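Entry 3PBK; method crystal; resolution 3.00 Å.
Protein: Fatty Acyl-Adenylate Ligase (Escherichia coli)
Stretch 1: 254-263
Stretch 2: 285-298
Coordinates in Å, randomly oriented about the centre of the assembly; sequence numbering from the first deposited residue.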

ATOM      1  N   PHE A 254       4.637  -7.151 -13.820  1.00 26.07           N
ATOM      2  CA  PHE A 254       5.420  -5.933 -13.674  1.00 25.76           C
ATOM      3  C   PHE A 254       6.774  -6.242 -13.040  1.00 26.67           C
ATOM      4  O   PHE A 254       7.812  -5.814 -13.540  1.00 27.33           O
ATOM      5  N   ALA A 255       6.760  -6.991 -11.942  1.00 26.92           N
ATOM      6  CA  ALA A 255       7.991  -7.335 -11.229  1.00 28.13           C
ATOM      7  C   ALA A 255       9.059  -7.885 -12.164  1.00 30.22           C
ATOM      8  O   ALA A 255      10.249  -7.631 -11.982  1.00 30.96           O
HETATM    9  N   MSE A 256       8.621  -8.646 -13.162  1.00 30.97           N
HETATM   10  CA  MSE A 256       9.530  -9.307 -14.092  1.00 32.00           C
HETATM   11  C   MSE A 256       9.907  -8.396 -15.270  1.00 31.75           C
HETATM   12  O   MSE A 256      11.058  -8.384 -15.704  1.00 32.28           O
ATOM     13  N   ARG A 257       8.949  -7.623 -15.771  1.00 29.47           N
ATOM     14  CA  ARG A 257       9.259  -6.616 -16.779  1.00 29.74           C
ATOM     15  C   ARG A 257       8.706  -5.228 -16.409  1.00 29.49           C
ATOM     16  O   ARG A 257       7.693  -4.778 -16.969  1.00 28.14           O
ATOM     17  N   PRO A 258       9.380  -4.540 -15.471  1.00 28.15           N
ATOM     18  CA  PRO A 258       8.972  -3.207 -15.030  1.00 26.36           C
ATOM     19  C   PRO A 258       8.484  -2.342 -16.184  1.00 26.22           C
ATOM     20  O   PRO A 258       7.383  -1.827 -16.129  1.00 26.11           O
ATOM     21  N   LEU A 259       9.286  -2.199 -17.225  1.00 26.87           N
ATOM     22  CA  LEU A 259       8.976  -1.251 -18.287  1.00 27.35           C
ATOM     23  C   LEU A 259       7.629  -1.487 -18.972  1.00 27.14           C
ATOM     24  O   LEU A 259       7.094  -0.606 -19.659  1.00 26.73           O
ATOM     25  N   GLN A 260       7.062  -2.665 -18.779  1.00 27.20           N
ATOM     26  CA  GLN A 260       5.758  -2.923 -19.362  1.00 27.43           C
ATOM     27  C   GLN A 260       4.686  -1.989 -18.777  1.00 26.12           C
ATOM     28  O   GLN A 260       3.633  -1.774 -19.375  1.00 25.94           O
ATOM     29  N   TRP A 261       4.984  -1.415 -17.617  1.00 25.27           N
ATOM     30  CA  TRP A 261       4.113  -0.448 -16.957  1.00 23.23           C
ATOM     31  C   TRP A 261       4.095   0.844 -17.753  1.00 23.30           C
ATOM     32  O   TRP A 261       3.039   1.367 -18.081  1.00 23.36           O
ATOM     33  N   LEU A 262       5.273   1.352 -18.082  1.00 24.01           N
ATOM     34  CA  LEU A 262       5.353   2.583 -18.847  1.00 24.13           C
ATOM     35  C   LEU A 262       4.843   2.325 -20.258  1.00 25.10           C
ATOM     36  O   LEU A 262       4.235   3.206 -20.873  1.00 24.82           O
ATOM     37  N   LYS A 263       5.099   1.122 -20.768  1.00 25.37           N
ATOM     38  CA  LYS A 263       4.568   0.732 -22.063  1.00 26.09           C
ATOM     39  C   LYS A 263       3.061   0.948 -22.079  1.00 25.33           C
ATOM     40  O   LYS A 263       2.525   1.711 -22.884  1.00 24.97           O
ATOM     41  N   ARG A 285      16.213   1.562 -13.157  1.00 28.79           N
ATOM     42  CA  ARG A 285      17.293   0.596 -12.954  1.00 30.46           C
ATOM     43  C   ARG A 285      17.389  -0.422 -14.097  1.00 30.27           C
ATOM     44  O   ARG A 285      18.475  -0.861 -14.463  1.00 30.92           O
ATOM     45  N   ARG A 286      16.252  -0.792 -14.666  1.00 29.66           N
ATOM     46  CA  ARG A 286      16.243  -1.879 -15.623  1.00 30.66           C
ATOM     47  C   ARG A 286      15.762  -1.468 -17.004  1.00 32.59           C
ATOM     48  O   ARG A 286      15.299  -2.302 -17.781  1.00 34.60           O
ATOM     49  N   VAL A 287      15.893  -0.185 -17.320  1.00 32.86           N
ATOM     50  CA  VAL A 287      15.481   0.305 -18.631  1.00 34.30           C
ATOM     51  C   VAL A 287      16.568   0.035 -19.648  1.00 36.21           C
ATOM     52  O   VAL A 287      17.748  -0.025 -19.304  1.00 35.48           O
ATOM     53  N   ASN A 288      16.164  -0.131 -20.903  1.00 38.00           N
ATOM     54  CA  ASN A 288      17.116  -0.204 -22.001  1.00 38.82           C
ATOM     55  C   ASN A 288      16.562   0.436 -23.267  1.00 40.27           C
ATOM     56  O   ASN A 288      15.355   0.566 -23.425  1.00 40.60           O
ATOM     57  N   GLU A 289      17.457   0.839 -24.163  1.00 42.23           N
ATOM     58  CA  GLU A 289      17.082   1.597 -25.355  1.00 43.84           C
ATOM     59  C   GLU A 289      15.951   0.958 -26.155  1.00 44.67           C
ATOM     60  O   GLU A 289      15.054   1.655 -26.647  1.00 44.19           O
ATOM     61  N   LYS A 290      15.999  -0.366 -26.287  1.00 44.36           N
ATOM     62  CA  LYS A 290      14.955  -1.091 -26.990  1.00 44.38           C
ATOM     63  C   LYS A 290      13.604  -0.668 -26.435  1.00 45.31           C
ATOM     64  O   LYS A 290      12.630  -0.534 -27.178  1.00 46.97           O
ATOM     65  N   ASP A 291      13.565  -0.455 -25.120  1.00 44.75           N
ATOM     66  CA  ASP A 291      12.346  -0.086 -24.399  1.00 44.32           C
ATOM     67  C   ASP A 291      11.886   1.344 -24.698  1.00 43.06           C
ATOM     68  O   ASP A 291      10.691   1.595 -24.871  1.00 41.60           O
ATOM     69  N   LEU A 292      12.836   2.275 -24.753  1.00 42.12           N
ATOM     70  CA  LEU A 292      12.530   3.684 -24.988  1.00 41.74           C
ATOM     71  C   LEU A 292      11.983   3.945 -26.387  1.00 43.48           C
ATOM     72  O   LEU A 292      11.532   5.056 -26.687  1.00 42.81           O
ATOM     73  N   ALA A 293      12.023   2.919 -27.234  1.00 45.28           N
ATOM     74  CA  ALA A 293      11.661   3.042 -28.647  1.00 45.81           C
ATOM     75  C   ALA A 293      10.159   3.246 -28.898  1.00 43.94           C
ATOM     76  O   ALA A 293       9.757   3.793 -29.932  1.00 43.80           O
ATOM     77  N   GLU A 294       9.336   2.804 -27.956  1.00 42.10           N
ATOM     78  CA  GLU A 294       7.889   2.966 -28.080  1.00 43.21           C
ATOM     79  C   GLU A 294       7.386   4.174 -27.295  1.00 40.49           C
ATOM     80  O   GLU A 294       6.363   4.785 -27.638  1.00 38.68           O
ATOM     81  N   LEU A 295       8.117   4.509 -26.237  1.00 38.49           N
ATOM     82  CA  LEU A 295       7.595   5.371 -25.184  1.00 34.74           C
ATOM     83  C   LEU A 295       7.377   6.830 -25.553  1.00 31.09           C
ATOM     84  O   LEU A 295       8.280   7.525 -26.013  1.00 30.30           O
ATOM     85  N   ASP A 296       6.149   7.273 -25.343  1.00 28.93           N
ATOM     86  CA  ASP A 296       5.860   8.682 -25.262  1.00 27.54           C
ATOM     87  C   ASP A 296       5.051   8.855 -24.004  1.00 26.72           C
ATOM     88  O   ASP A 296       4.064   8.164 -23.810  1.00 27.46           O
ATOM     89  N   LEU A 297       5.464   9.768 -23.140  1.00 26.20           N
ATOM     90  CA  LEU A 297       4.890   9.833 -21.806  1.00 24.76           C
ATOM     91  C   LEU A 297       4.274  11.188 -21.482  1.00 23.49           C
ATOM     92  O   LEU A 297       3.984  11.482 -20.327  1.00 22.90           O
ATOM     93  N   SER A 298       4.064  12.002 -22.509  1.00 24.17           N
ATOM     94  CA  SER A 298       3.458  13.323 -22.342  1.00 23.94           C
ATOM     95  C   SER A 298       2.028  13.243 -21.805  1.00 21.61           C
ATOM     96  O   SER A 298       1.551  14.151 -21.127  1.00 20.83           O
TER

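What holds the apolar centre of this contact together? Leu259 points its CA-to-CB bond toward the second stretch and adopts chi1 m, chi2 m. Its CD1 lies 4.0 Å from Val287 CG2 and 4.2 Å from Leu295 CD1, so one methyl touches two residues that are eight positions apart in the sequence. Val287, with chi1 p, is directed sideways. Leu295 also leaves its backbone sideways, but its m, t rotamer brings its end nearer, and Leu295 CD1 comes within 4.1 Å of Leu262 CB.

How does this packing extend along the helix? Leu262, three residues after Leu259, is buried and points toward the other stretch with chi1 m, chi2 t. Its CD1 approaches Leu297 CD2 at 4.4 Å, a looser contact; Leu297 also points inward, although both its chi angles fall between wells. Backbone atoms take part as well: Leu262 O is 4.0 Å from Leu295 CD2 and 4.0 Å from Leu297 CD1. Leu295 CD2 also reaches Lys263, 4.0 Å from its CD, so the aliphatic part of the lysine joins the apolar surface.

Where are the charges matched? Lys263 starts sideways, and its folded side chain, with chi1 and chi2 both m, brings the end closer to the second stretch. There Lys263 NZ makes a long salt bridge with Glu294 OE2 at 3.8 Å. Asp291 adds a second negative charge nearby, with its OD1 4.1 Å from Lys263 NZ, beyond salt-bridge range. The lysine thus lies near two acids, and no clear hydrogen bond crosses between the stretches.

What does Asp291 bond to within its own stretch? Asn288 caps the weakly bonded helix that follows it: with chi1 p, its OD1 accepts from Asp291 N at 3.1 Å. Asp291, chi1 m, answers through OD2, which accepts a weak bond from Asn288 N at 3.4 Å. The CA-to-CB bond of Asp291 points toward the first stretch, and Asp291 OD2 lies 3.7 Å from Leu259 CG, so the acid borders the leucine cluster.

How does Arg286 close the other end? It points toward the first stretch and reaches past Pro258 with chi1 m, chi2 t and chi3 p. Pro258 CD lies over one face of the guanidinium, 4.1 Å from Arg286 NH1. Beyond the proline, the group approaches the end of the preceding helix: Ala255 O is 3.5 Å from Arg286 NH1, and Met256 O is 3.4 Å from Arg286 NH2.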

ATOM      1  CB  PHE A 254       4.674  -4.887 -12.844  1.00 23.94           C
ATOM      2  CG  PHE A 254       5.564  -3.822 -12.269  1.00 22.38           C
ATOM      3  CD1 PHE A 254       5.959  -2.739 -13.040  1.00 22.23           C
ATOM      4  CD2 PHE A 254       6.012  -3.906 -10.959  1.00 21.95           C
ATOM      5  CE1 PHE A 254       6.787  -1.755 -12.518  1.00 22.03           C
ATOM      6  CE2 PHE A 254       6.839  -2.927 -10.426  1.00 21.91           C
ATOM      7  CZ  PHE A 254       7.226  -1.845 -11.207  1.00 21.86           C
ATOM      8  CB  ALA A 255       7.701  -8.338 -10.132  1.00 29.30           C
HETATM    9  CB  MSE A 256       8.948 -10.658 -14.550  1.00 32.93           C
HETATM   10  CG  MSE A 256       9.485 -11.899 -13.780  1.00 37.70           C
HETATM   11 SE   MSE A 256       9.878 -11.752 -11.813  1.00 75.31          SE
HETATM   12  CE  MSE A 256       8.251 -12.564 -11.044  1.00 42.99           C
ATOM     13  CB  ARG A 257       8.745  -7.039 -18.153  1.00 31.74           C
ATOM     14  CG  ARG A 257       9.116  -8.453 -18.577  1.00 34.33           C
ATOM     15  CD  ARG A 257       8.555  -8.734 -19.978  1.00 38.90           C
ATOM     16  NE  ARG A 257       8.260 -10.147 -20.223  1.00 42.31           N
ATOM     17  CZ  ARG A 257       7.935 -10.643 -21.416  1.00 43.48           C
ATOM     18  NH1 ARG A 257       7.869  -9.833 -22.472  1.00 42.14           N
ATOM     19  NH2 ARG A 257       7.681 -11.944 -21.555  1.00 41.31           N
ATOM     20  CB  PRO A 258      10.263  -2.627 -14.453  1.00 25.85           C
ATOM     21  CG  PRO A 258      10.992  -3.801 -13.941  1.00 27.59           C
ATOM     22  CD  PRO A 258      10.620  -4.979 -14.810  1.00 28.84           C
ATOM     23  CB  LEU A 259      10.108  -1.218 -19.311  1.00 29.83           C
ATOM     24  CG  LEU A 259      11.245  -0.250 -18.969  1.00 31.42           C
ATOM     25  CD1 LEU A 259      10.811   1.187 -19.252  1.00 30.48           C
ATOM     26  CD2 LEU A 259      11.748  -0.409 -17.521  1.00 28.88           C
ATOM     27  CB  GLN A 260       5.400  -4.404 -19.235  1.00 27.94           C
ATOM     28  CG  GLN A 260       6.180  -5.274 -20.221  1.00 29.78           C
ATOM     29  CD  GLN A 260       5.957  -4.849 -21.676  1.00 31.32           C
ATOM     30  OE1 GLN A 260       4.977  -5.251 -22.309  1.00 32.22           O
ATOM     31  NE2 GLN A 260       6.872  -4.042 -22.209  1.00 29.63           N
ATOM     32  CB  TRP A 261       4.609  -0.202 -15.525  1.00 22.08           C
ATOM     33  CG  TRP A 261       3.973   0.928 -14.801  1.00 20.06           C
ATOM     34  CD1 TRP A 261       2.698   1.353 -14.922  1.00 20.04           C
ATOM     35  CD2 TRP A 261       4.583   1.763 -13.807  1.00 19.87           C
ATOM     36  NE1 TRP A 261       2.472   2.413 -14.085  1.00 19.60           N
ATOM     37  CE2 TRP A 261       3.614   2.680 -13.387  1.00 19.46           C
ATOM     38  CE3 TRP A 261       5.858   1.828 -13.245  1.00 20.85           C
ATOM     39  CZ2 TRP A 261       3.879   3.653 -12.421  1.00 19.71           C
ATOM     40  CZ3 TRP A 261       6.116   2.795 -12.285  1.00 20.01           C
ATOM     41  CH2 TRP A 261       5.134   3.692 -11.883  1.00 19.23           C
ATOM     42  CB  LEU A 262       6.788   3.114 -18.884  1.00 25.39           C
ATOM     43  CG  LEU A 262       7.529   3.230 -17.552  1.00 23.85           C
ATOM     44  CD1 LEU A 262       8.833   3.974 -17.745  1.00 24.40           C
ATOM     45  CD2 LEU A 262       6.668   3.921 -16.517  1.00 21.81           C
ATOM     46  CB  LYS A 263       4.864  -0.737 -22.332  1.00 27.73           C
ATOM     47  CG  LYS A 263       6.249  -1.023 -22.868  1.00 30.18           C
ATOM     48  CD  LYS A 263       6.373  -0.643 -24.338  1.00 35.00           C
ATOM     49  CE  LYS A 263       7.069  -1.749 -25.128  1.00 38.22           C
ATOM     50  NZ  LYS A 263       8.115  -2.453 -24.323  1.00 38.16           N
ATOM     51  CB  ARG A 285      17.078  -0.147 -11.629  1.00 30.57           C
ATOM     52  CG  ARG A 285      18.320  -0.745 -10.985  1.00 30.19           C
ATOM     53  CD  ARG A 285      18.003  -1.232  -9.570  1.00 30.13           C
ATOM     54  NE  ARG A 285      17.438  -2.578  -9.553  1.00 30.06           N
ATOM     55  CZ  ARG A 285      16.587  -3.027  -8.632  1.00 30.92           C
ATOM     56  NH1 ARG A 285      16.178  -2.223  -7.658  1.00 30.04           N
ATOM     57  NH2 ARG A 285      16.134  -4.279  -8.692  1.00 32.15           N
ATOM     58  CB  ARG A 286      15.420  -3.043 -15.079  1.00 31.15           C
ATOM     59  CG  ARG A 286      16.013  -3.621 -13.806  1.00 31.89           C
ATOM     60  CD  ARG A 286      15.171  -4.743 -13.246  1.00 32.33           C
ATOM     61  NE  ARG A 286      15.102  -5.890 -14.142  1.00 32.31           N
ATOM     62  CZ  ARG A 286      14.330  -6.947 -13.918  1.00 34.15           C
ATOM     63  NH1 ARG A 286      13.571  -6.995 -12.829  1.00 33.47           N
ATOM     64  NH2 ARG A 286      14.310  -7.955 -14.781  1.00 35.65           N
ATOM     65  CB  VAL A 287      15.209   1.824 -18.613  1.00 33.88           C
ATOM     66  CG1 VAL A 287      16.505   2.589 -18.385  1.00 34.78           C
ATOM     67  CG2 VAL A 287      14.560   2.266 -19.910  1.00 33.76           C
ATOM     68  CB  ASN A 288      17.565  -1.646 -22.246  1.00 40.12           C
ATOM     69  CG  ASN A 288      16.443  -2.537 -22.749  1.00 42.85           C
ATOM     70  OD1 ASN A 288      15.652  -2.143 -23.612  1.00 44.62           O
ATOM     71  ND2 ASN A 288      16.383  -3.756 -22.226  1.00 40.64           N
ATOM     72  CB  GLU A 289      18.304   1.821 -26.247  1.00 45.03           C
ATOM     73  CG  GLU A 289      19.220   2.948 -25.764  1.00 49.93           C
ATOM     74  CD  GLU A 289      18.563   4.331 -25.852  1.00 53.68           C
ATOM     75  OE1 GLU A 289      17.571   4.478 -26.612  1.00 51.30           O
ATOM     76  OE2 GLU A 289      19.045   5.270 -25.163  1.00 52.13           O
ATOM     77  CB  LYS A 290      15.118  -2.608 -26.838  1.00 44.62           C
ATOM     78  CG  LYS A 290      14.202  -3.396 -27.789  1.00 49.25           C
ATOM     79  CD  LYS A 290      13.254  -4.353 -27.045  1.00 49.97           C
ATOM     80  CE  LYS A 290      11.983  -4.655 -27.864  1.00 46.73           C
ATOM     81  NZ  LYS A 290      10.946  -5.396 -27.069  1.00 42.39           N
ATOM     82  CB  ASP A 291      12.560  -0.248 -22.888  1.00 42.99           C
ATOM     83  CG  ASP A 291      12.646  -1.710 -22.448  1.00 44.02           C
ATOM     84  OD1 ASP A 291      11.975  -2.567 -23.072  1.00 45.33           O
ATOM     85  OD2 ASP A 291      13.376  -1.991 -21.463  1.00 41.42           O
ATOM     86  CB  LEU A 292      13.774   4.543 -24.771  1.00 42.13           C
ATOM     87  CG  LEU A 292      14.497   4.394 -23.436  1.00 40.57           C
ATOM     88  CD1 LEU A 292      15.652   5.356 -23.387  1.00 41.15           C
ATOM     89  CD2 LEU A 292      13.555   4.662 -22.288  1.00 37.73           C
ATOM     90  CB  ALA A 293      12.179   1.832 -29.427  1.00 46.27           C
ATOM     91  CB  GLU A 294       7.152   1.722 -27.560  1.00 44.68           C
ATOM     92  CG  GLU A 294       7.223   0.481 -28.444  1.00 45.58           C
ATOM     93  CD  GLU A 294       8.317  -0.478 -28.012  1.00 47.85           C
ATOM     94  OE1 GLU A 294       9.398   0.004 -27.594  1.00 47.52           O
ATOM     95  OE2 GLU A 294       8.093  -1.711 -28.091  1.00 48.02           O
ATOM     96  CB  LEU A 295       8.475   5.281 -23.936  1.00 33.97           C
ATOM     97  CG  LEU A 295       8.676   3.864 -23.415  1.00 34.18           C
ATOM     98  CD1 LEU A 295       9.276   3.919 -22.031  1.00 31.90           C
ATOM     99  CD2 LEU A 295       7.359   3.111 -23.419  1.00 31.44           C
ATOM    100  CB  ASP A 296       5.042   9.138 -26.444  1.00 27.68           C
ATOM    101  CG  ASP A 296       4.832  10.618 -26.434  1.00 28.13           C
ATOM    102  OD1 ASP A 296       5.733  11.329 -25.931  1.00 27.00           O
ATOM    103  OD2 ASP A 296       3.768  11.064 -26.912  1.00 30.26           O
ATOM    104  CB  LEU A 297       5.950   9.456 -20.766  1.00 24.78           C
ATOM    105  CG  LEU A 297       5.880   8.044 -20.183  1.00 23.35           C
ATOM    106  CD1 LEU A 297       5.237   7.073 -21.150  1.00 24.50           C
ATOM    107  CD2 LEU A 297       7.251   7.577 -19.754  1.00 23.13           C
ATOM    108  CB  SER A 298       3.486  14.070 -23.676  1.00 24.99           C
ATOM    109  OG  SER A 298       3.373  13.164 -24.765  1.00 24.83           O
TER